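Local coordinates for nitrogenase molybdenum-iron protein beta chain (Clostridium pasteurianum, PDB 4WES) that forms part of the nitrogenase molybdenum-iron protein, which reduces dinitrogen to ammonium, and shares an [8Fe-7S] cluster with the alpha chain, at residues 31-36 / 62-67; 152-157 / 200-205. All coordinates share one frame; numbering follows the deposited sequence. Where two conformers were deposited one is given.

Interaction 1. Residues 31-36 / 62-67. With FE2 (Fe (II) ion), chain J.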
loop_
_atom_site.group_PDB
_atom_site.type_symbol
_atom_site.label_atom_id
_atom_site.label_comp_id
_atom_site.label_asym_id
_atom_site.label_seq_id
_atom_site.Cartn_x
_atom_site.Cartn_y
_atom_site.Cartn_z
ATOM N N ALA B 31 -10.351 17.625 20.126
ATOM C CA ALA B 31 -10.820 17.127 21.428
ATOM C C ALA B 31 -12.292 17.406 21.649
ATOM O O ALA B 31 -13.032 16.532 22.164
ATOM C CB ALA B 31 -9.962 17.727 22.548
ATOM N N ALA B 32 -12.737 18.619 21.343
ATOM C CA ALA B 32 -14.112 18.986 21.528
ATOM C C ALA B 32 -15.080 18.154 20.672
ATOM O O ALA B 32 -16.182 17.817 21.103
ATOM C CB ALA B 32 -14.313 20.457 21.255
ATOM N N LEU B 33 -14.651 17.834 19.455
ATOM C CA LEU B 33 -15.452 16.952 18.606
ATOM C C LEU B 33 -15.549 15.533 19.185
ATOM O O LEU B 33 -16.353 14.723 18.727
ATOM C CB LEU B 33 -14.921 16.941 17.178
ATOM C CG LEU B 33 -15.185 18.236 16.420
ATOM C CD1 LEU B 33 -14.437 18.246 15.090
ATOM C CD2 LEU B 33 -16.665 18.470 16.145
ATOM N N GLY B 34 -14.732 15.225 20.186
ATOM C CA GLY B 34 -14.825 13.966 20.927
ATOM C C GLY B 34 -15.798 14.001 22.087
ATOM O O GLY B 34 -15.785 13.068 22.911
ATOM N N ILE B 35 -16.615 15.046 22.167
ATOM C CA ILE B 35 -17.731 15.168 23.110
ATOM C C ILE B 35 -19.026 15.091 22.331
ATOM O O ILE B 35 -19.183 15.821 21.343
ATOM C CB ILE B 35 -17.691 16.514 23.863
ATOM C CG1 ILE B 35 -16.355 16.733 24.569
ATOM C CG2 ILE B 35 -18.891 16.620 24.799
ATOM C CD1 ILE B 35 -16.215 18.126 25.123
ATOM N N HIS B 36 -19.959 14.220 22.740
ATOM C CA HIS B 36 -21.195 14.099 22.001
ATOM C C HIS B 36 -22.022 15.398 22.081
ATOM O O HIS B 36 -22.155 16.005 23.164
ATOM C CB HIS B 36 -22.002 12.930 22.574
ATOM C CG HIS B 36 -23.243 12.618 21.825
ATOM N ND1 HIS B 36 -23.237 12.156 20.529
ATOM C CD2 HIS B 36 -24.546 12.666 22.193
ATOM C CE1 HIS B 36 -24.476 11.958 20.117
ATOM N NE2 HIS B 36 -25.288 12.254 21.116
ATOM N N GLU B 62 -14.285 14.339 5.978
ATOM C CA GLU B 62 -15.526 14.417 6.759
ATOM C C GLU B 62 -15.824 15.864 7.043
ATOM O O GLU B 62 -14.902 16.695 7.074
ATOM C CB GLU B 62 -15.406 13.694 8.100
ATOM C CG GLU B 62 -15.321 12.168 8.036
ATOM C CD GLU B 62 -16.661 11.598 7.628
ATOM O OE1 GLU B 62 -17.516 11.413 8.547
ATOM O OE2 GLU B 62 -16.885 11.308 6.418
ATOM N N PRO B 63 -17.090 16.192 7.358
ATOM C CA PRO B 63 -17.380 17.495 7.924
ATOM C C PRO B 63 -16.602 17.700 9.231
ATOM O O PRO B 63 -16.298 16.729 9.931
ATOM C CB PRO B 63 -18.894 17.408 8.237
ATOM C CG PRO B 63 -19.390 16.338 7.316
ATOM C CD PRO B 63 -18.275 15.332 7.300
ATOM N N ALA B 64 -16.371 18.952 9.568
ATOM C CA ALA B 64 -15.782 19.311 10.874
ATOM C C ALA B 64 -16.341 20.658 11.257
ATOM O O ALA B 64 -15.880 21.696 10.748
ATOM C CB ALA B 64 -14.257 19.326 10.824
ATOM N N MET B 65 -17.351 20.660 12.122
ATOM C CA MET B 65 -18.105 21.855 12.468
ATOM C C MET B 65 -17.453 22.621 13.600
ATOM O O MET B 65 -16.993 22.000 14.574
ATOM C CB MET B 65 -19.497 21.433 12.933
ATOM C CG MET B 65 -20.440 21.164 11.777
ATOM S SD MET B 65 -20.785 22.715 10.935
ATOM C CE MET B 65 -21.010 22.160 9.272
ATOM N N ALA B 66 -17.450 23.947 13.499
ATOM C CA ALA B 66 -17.077 24.825 14.616
ATOM C C ALA B 66 -17.612 26.217 14.307
ATOM O O ALA B 66 -17.687 26.622 13.146
ATOM C CB ALA B 66 -15.574 24.897 14.850
ATOM N N SER B 67 -17.957 26.940 15.374
ATOM C CA SER B 67 -18.335 28.340 15.310
ATOM C C SER B 67 -17.137 29.216 15.709
ATOM O O SER B 67 -16.124 28.732 16.219
ATOM C CB SER B 67 -19.507 28.591 16.245
ATOM O OG SER B 67 -19.263 28.083 17.529
HETATM FE FE FE2 J . -16.052 10.943 4.596
HETATM O O HOH W 1 -17.654 11.928 3.737
HETATM O O HOH W 2 -14.447 9.957 5.581
#
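Leu-33 reaches from helix 24-33 to the extended backbone at Ala-64 and Met-65. Its CB already heads toward residues 62-67, and CG lies anti to its own carbonyl carbon (chi1 -71°), which carries both methyls to the loop. There they part: Leu-33 CD1 stops 4.4 Å from the methyl CB of Ala-64, a loose apolar touch, while Leu-33 CD2 lies 3.9 Å from Met-65 O. That carbonyl oxygen is buried with no polar partner in the model, and the methyl covers it without satisfying it. The forked end of leucine suits a place with an apolar neighbour on one branch and a backbone oxygen on the other, and the single methyl of Ala-64 gives CD1 a small apolar surface to touch. At the far end of the segment, Glu-62 OE2 binds the iron(II) ion at 2.0 Å. Two waters on opposite sides of the metal, Lys-61 O and, from the second copy of this subunit, Asp-301 and Asp-305 complete six ligands, so the site joins the two beta chains. Leu-33 also packs on Pro-40 of strand 38-43, whereas Ala-64 rests on Leu-56 of helix 46-60; the contact thus lies between these elements, just before strand 67-68.

Interaction 2. Residues 152-157 / 200-205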
loop_
_atom_site.group_PDB
_atom_site.type_symbol
_atom_site.label_atom_id
_atom_site.label_comp_id
_atom_site.label_asym_id
_atom_site.label_seq_id
_atom_site.Cartn_x
_atom_site.Cartn_y
_atom_site.Cartn_z
ATOM N N ASN B 152 -4.898 20.852 26.633
ATOM C CA ASN B 152 -5.603 21.927 27.313
ATOM C C ASN B 152 -7.130 21.761 27.259
ATOM O O ASN B 152 -7.825 21.942 28.270
ATOM C CB ASN B 152 -5.179 23.297 26.735
ATOM C CG ASN B 152 -3.833 23.725 27.229
ATOM O OD1 ASN B 152 -3.400 23.334 28.311
ATOM N ND2 ASN B 152 -3.147 24.522 26.446
ATOM N N MET B 153 -7.666 21.327 26.131
ATOM C CA MET B 153 -9.098 21.115 26.038
ATOM C C MET B 153 -9.508 19.991 26.992
ATOM O O MET B 153 -10.571 20.061 27.616
ATOM C CB MET B 153 -9.519 20.785 24.599
ATOM C CG MET B 153 -11.039 20.770 24.392
ATOM S SD MET B 153 -11.817 22.409 24.325
ATOM C CE MET B 153 -12.439 22.572 25.952
ATOM N N VAL B 154 -8.697 18.932 27.088
ATOM C CA VAL B 154 -9.029 17.850 28.034
ATOM C C VAL B 154 -9.046 18.394 29.455
ATOM O O VAL B 154 -9.942 18.064 30.259
ATOM C CB VAL B 154 -8.062 16.661 27.874
ATOM C CG1 VAL B 154 -8.361 15.581 28.874
ATOM C CG2 VAL B 154 -8.132 16.088 26.457
ATOM N N GLN B 155 -8.067 19.219 29.812
ATOM C CA GLN B 155 -8.104 19.899 31.076
ATOM C C GLN B 155 -9.376 20.710 31.278
ATOM O O GLN B 155 -9.989 20.682 32.379
ATOM C CB GLN B 155 -6.878 20.801 31.253
ATOM C CG GLN B 155 -6.882 21.445 32.628
ATOM C CD GLN B 155 -5.886 22.532 32.764
ATOM O OE1 GLN B 155 -5.821 23.438 31.938
ATOM N NE2 GLN B 155 -5.064 22.436 33.801
ATOM N N GLY B 156 -9.814 21.431 30.250
ATOM C CA GLY B 156 -11.066 22.196 30.366
ATOM C C GLY B 156 -12.282 21.342 30.630
ATOM O O GLY B 156 -13.153 21.695 31.424
ATOM N N ILE B 157 -12.351 20.198 29.971
ATOM C CA ILE B 157 -13.409 19.226 30.231
ATOM C C ILE B 157 -13.417 18.815 31.699
ATOM O O ILE B 157 -14.462 18.842 32.377
ATOM C CB ILE B 157 -13.235 17.979 29.331
ATOM C CG1 ILE B 157 -13.462 18.309 27.861
ATOM C CG2 ILE B 157 -14.144 16.853 29.796
ATOM C CD1 ILE B 157 -13.014 17.226 26.893
ATOM N N MET B 200 -13.911 6.505 28.057
ATOM C CA MET B 200 -12.893 7.123 27.217
ATOM C C MET B 200 -13.260 8.568 26.957
ATOM O O MET B 200 -14.405 8.839 26.606
ATOM C CB MET B 200 -12.760 6.389 25.888
ATOM C CG MET B 200 -11.718 7.029 24.968
ATOM S SD MET B 200 -11.456 6.175 23.429
ATOM C CE MET B 200 -10.454 4.848 24.027
ATOM N N PHE B 201 -12.306 9.482 27.116
ATOM C CA PHE B 201 -12.554 10.835 26.690
ATOM C C PHE B 201 -11.244 11.538 26.338
ATOM O O PHE B 201 -10.213 11.291 26.984
ATOM C CB PHE B 201 -13.303 11.628 27.767
ATOM C CG PHE B 201 -12.488 12.045 28.934
ATOM C CD1 PHE B 201 -12.219 11.139 29.969
ATOM C CD2 PHE B 201 -12.120 13.363 29.109
ATOM C CE1 PHE B 201 -11.496 11.516 31.080
ATOM C CE2 PHE B 201 -11.408 13.758 30.242
ATOM C CZ PHE B 201 -11.111 12.830 31.222
ATOM N N PRO B 202 -11.280 12.465 25.367
ATOM C CA PRO B 202 -12.271 12.579 24.295
ATOM C C PRO B 202 -12.359 11.282 23.463
ATOM O O PRO B 202 -11.476 10.418 23.558
ATOM C CB PRO B 202 -11.751 13.737 23.423
ATOM C CG PRO B 202 -10.681 14.392 24.259
ATOM C CD PRO B 202 -10.105 13.296 25.090
ATOM N N ASP B 203 -13.420 11.173 22.664
ATOM C CA ASP B 203 -13.598 10.009 21.786
ATOM C C ASP B 203 -14.238 10.486 20.499
ATOM O O ASP B 203 -15.416 10.776 20.476
ATOM C CB ASP B 203 -14.462 8.958 22.498
ATOM C CG ASP B 203 -14.747 7.768 21.628
ATOM O OD1 ASP B 203 -14.131 7.615 20.559
ATOM O OD2 ASP B 203 -15.615 6.946 22.037
ATOM N N THR B 204 -13.435 10.578 19.430
ATOM C CA THR B 204 -13.932 11.067 18.149
ATOM C C THR B 204 -14.419 9.928 17.242
ATOM O O THR B 204 -14.803 10.183 16.092
ATOM C CB THR B 204 -12.848 11.854 17.409
ATOM O OG1 THR B 204 -11.773 10.932 17.229
ATOM C CG2 THR B 204 -12.403 13.068 18.220
ATOM N N SER B 205 -14.402 8.681 17.731
ATOM C CA SER B 205 -14.969 7.600 16.943
ATOM C C SER B 205 -16.464 7.826 16.763
ATOM O O SER B 205 -17.171 8.249 17.675
ATOM C CB SER B 205 -14.664 6.237 17.555
ATOM O OG SER B 205 -15.280 6.029 18.782
#
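Val-154 of the helical segment 152-157 and Pro-202 of the irregular segment 200-205 mark the closest backbone approach, 7.2 Å between their CA atoms, where a cis peptide before Pro-202 turns the loop as it leaves strand 198-200. The two methyls of Val-154 divide the work. With CG1 anti to the backbone N (chi1 178°), CG2 falls anti to the carbonyl carbon and meets the proline ring, Val-154 CG2 lying 3.7 Å from Pro-202 CD, with the valine side chain roughly perpendicular to that of the proline. Val-154 CG1 meets the aromatic ring instead, 3.8 Å from Phe-201 CE2. Beta-branched valine suits this place because it offers separate methyls to two neighbouring residues. Three residues on, Ile-157 places its CG2 4.1 Å from Phe-201 CD2, its side chain and the phenyl group lying antiparallel, side by side. Phe-201 has CG lodged between its backbone N and carbonyl carbon (chi1 75°), and its flat ring meets both aliphatic residues obliquely. In the fold, helix 146-161 carries the chain from strand 133-136 of one parallel sheet to strand 172-175 of the next, and Val-154 and Phe-201 both also pack on Ile-175 at the end of that second strand. The helix is thereby seated against the loop following the edge strand of the sheet it leads into. Beyond the proline, Asp-203 forms an Asx turn: its OD1 accepts from Ser-205 N at 3.0 Å, with the donor 44° out of the carboxylate plane. Ser-205 OG donates to Asp-203 OD1 on its syn side, 2.6 Å away. A short carboxylate suits the turn, since it can reach forward to the backbone two residues on, while its other oxygen, OD2, makes a salt bridge with Lys-188 of helix 181-193.

Overall arrangement
The centres of interactions 1 and 2 lie 11 Å apart, and residues 31-36, one side of interaction 1, also pack against both segments of interaction 2. Leu-33 faces 62-67. Ala-31 serves interaction 2, Ala-31 CB lying 3.7 Å from Met-153 CB and its carbonyl packed against Pro-202. Gly-34 O lies 3.0 Å from Asp-203 N, a probable hydrogen bond that ties the end of one contact to the loop of the other. Segment 62-67 also supplies Glu-62 to the iron(II) site between the beta chains, though that residue does not touch 31-36; the side chain of Ala-64 is about 12 Å from the bound homocitrate. Helix 24-33 directly follows Cys-23, a ligand of the [8Fe-7S] cluster. Interaction 2 is interior packing away from these sites.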